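Local coordinates for uncharacterized protein (Streptococcus mutans, PDB 3L9A) that is of unknown function but, as the C-terminal domain of a phage-associated CHAP (peptidase C51) protein, probably belongs to an enzyme that cleaves cell-wall peptidoglycan, at residues F70-R73 against I74-I77. Sequence-based numbering, arbitrary orientation.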
loop_
_atom_site.group_PDB
_atom_site.type_symbol
_atom_site.label_atom_id
_atom_site.label_comp_id
_atom_site.label_asym_id
_atom_site.label_seq_id
_atom_site.Cartn_x
_atom_site.Cartn_y
_atom_site.Cartn_z
ATOM N N PHE A 70 23.306 2.203 -3.501
ATOM C CA PHE A 70 22.145 1.466 -3.017
ATOM C C PHE A 70 20.927 2.391 -2.902
ATOM O O PHE A 70 19.814 2.041 -3.325
ATOM C CB PHE A 70 22.480 0.811 -1.672
ATOM C CG PHE A 70 21.529 -0.294 -1.289
ATOM C CD1 PHE A 70 20.365 -0.029 -0.580
ATOM C CD2 PHE A 70 21.804 -1.608 -1.662
ATOM C CE1 PHE A 70 19.482 -1.067 -0.243
ATOM C CE2 PHE A 70 20.936 -2.651 -1.330
ATOM C CZ PHE A 70 19.776 -2.381 -0.629
ATOM N N LEU A 71 21.135 3.585 -2.349
ATOM C CA LEU A 71 20.037 4.543 -2.264
ATOM C C LEU A 71 19.536 4.955 -3.651
ATOM O O LEU A 71 18.343 5.137 -3.843
ATOM C CB LEU A 71 20.415 5.764 -1.421
ATOM C CG LEU A 71 20.933 5.502 0.000
ATOM C CD1 LEU A 71 21.011 6.807 0.782
ATOM C CD2 LEU A 71 20.082 4.491 0.754
ATOM N N GLN A 72 20.444 5.055 -4.620
ATOM C CA GLN A 72 20.045 5.389 -5.981
ATOM C C GLN A 72 19.142 4.316 -6.590
ATOM O O GLN A 72 18.210 4.639 -7.317
ATOM C CB GLN A 72 21.274 5.657 -6.858
ATOM C CG GLN A 72 20.927 6.087 -8.297
ATOM C CD GLN A 72 20.125 7.379 -8.354
ATOM O OE1 GLN A 72 20.201 8.207 -7.446
ATOM N NE2 GLN A 72 19.357 7.564 -9.428
ATOM N N ARG A 73 19.385 3.047 -6.261
ATOM C CA ARG A 73 18.464 1.996 -6.685
ATOM C C ARG A 73 17.075 2.202 -6.085
ATOM O O ARG A 73 16.076 1.958 -6.746
ATOM C CB ARG A 73 19.007 0.622 -6.314
ATOM C CG ARG A 73 20.196 0.156 -7.118
ATOM C CD ARG A 73 19.788 -0.315 -8.518
ATOM N NE ARG A 73 20.954 -0.867 -9.204
ATOM C CZ ARG A 73 21.377 -0.519 -10.417
ATOM N NH1 ARG A 73 20.722 0.370 -11.153
ATOM N NH2 ARG A 73 22.464 -1.102 -10.907
ATOM N N ILE A 74 17.008 2.637 -4.830
ATOM C CA ILE A 74 15.726 2.916 -4.205
ATOM C C ILE A 74 14.995 4.029 -4.983
ATOM O O ILE A 74 13.787 3.941 -5.223
ATOM C CB ILE A 74 15.879 3.262 -2.711
ATOM C CG1 ILE A 74 16.461 2.067 -1.944
ATOM C CG2 ILE A 74 14.529 3.688 -2.136
ATOM C CD1 ILE A 74 16.807 2.356 -0.502
ATOM N N VAL A 75 15.726 5.073 -5.379
ATOM C CA VAL A 75 15.155 6.132 -6.206
ATOM C C VAL A 75 14.631 5.568 -7.538
ATOM O O VAL A 75 13.495 5.854 -7.942
ATOM C CB VAL A 75 16.175 7.268 -6.435
ATOM C CG1 VAL A 75 15.665 8.272 -7.463
ATOM C CG2 VAL A 75 16.502 7.957 -5.117
ATOM N N GLU A 76 15.440 4.745 -8.200
ATOM C CA GLU A 76 15.062 4.206 -9.512
ATOM C C GLU A 76 13.805 3.354 -9.454
ATOM O O GLU A 76 12.905 3.484 -10.293
ATOM C CB GLU A 76 16.184 3.329 -10.075
ATOM C CG GLU A 76 17.420 4.083 -10.496
ATOM C CD GLU A 76 18.632 3.186 -10.654
ATOM O OE1 GLU A 76 18.504 1.948 -10.560
ATOM O OE2 GLU A 76 19.724 3.742 -10.862
ATOM N N ILE A 77 13.773 2.456 -8.472
ATOM C CA ILE A 77 12.744 1.435 -8.433
ATOM C C ILE A 77 11.487 1.957 -7.762
ATOM O O ILE A 77 10.385 1.673 -8.228
ATOM C CB ILE A 77 13.227 0.116 -7.749
ATOM C CG1 ILE A 77 14.135 -0.704 -8.674
ATOM C CG2 ILE A 77 12.049 -0.793 -7.451
ATOM C CD1 ILE A 77 15.327 -0.012 -9.170
HETATM O O HOH W 1 19.864 6.067 -11.961
#
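Two turns of the amphipathic helix 68-78 meet here, and on its polar side Arg73 reaches forward to Glu76, three residues on. Arg73 NH1 gives a hydrogen bond of 2.8 Å to Glu76 OE1 as part of a salt bridge, with an N-H...O angle of 162°. The oxygen lies at the guanidinium edge, in the plane of that group, and receives the bond on its syn lone pair; the guanidinium and carboxylate planes are turned 59° apart. The bend at chi2 of Arg73 (-76°) swings its chain round toward Glu76, and CD passes 3.3 Å from the same OE1. That oxygen has a second donor, Gln48 NE2 of the second subunit, so the intrahelical pair also sits in a subunit interface. The other carboxylate oxygen is served by a water, which donates to Glu76 OE2 at 2.6 Å and accepts from Gln72 NE2 at 3.0 Å. This water bridges an i to i+4 pair whose side chains cross nearly at right angles.

The helix lies against the mixed five-stranded sheet, and Leu71 and Ile74 form part of the buried side that does so. They run side by side in the same direction, Leu71 CD2 to Ile74 CD1 at 4.1 Å, and both reach Phe82 of strand 81-83. Phe70 CD1 stands 4.3 Å from Ile74 CD1, the methyl approaching the ring obliquely; Phe51 of the second subunit meets the same ring, their planes inclined. Beneath these side chains the backbone repeats the regular i to i+4 alpha-helical bonding, from Ile74 N to Phe70 O at 3.2 Å through to Ile77 N to Arg73 O at 2.9 Å.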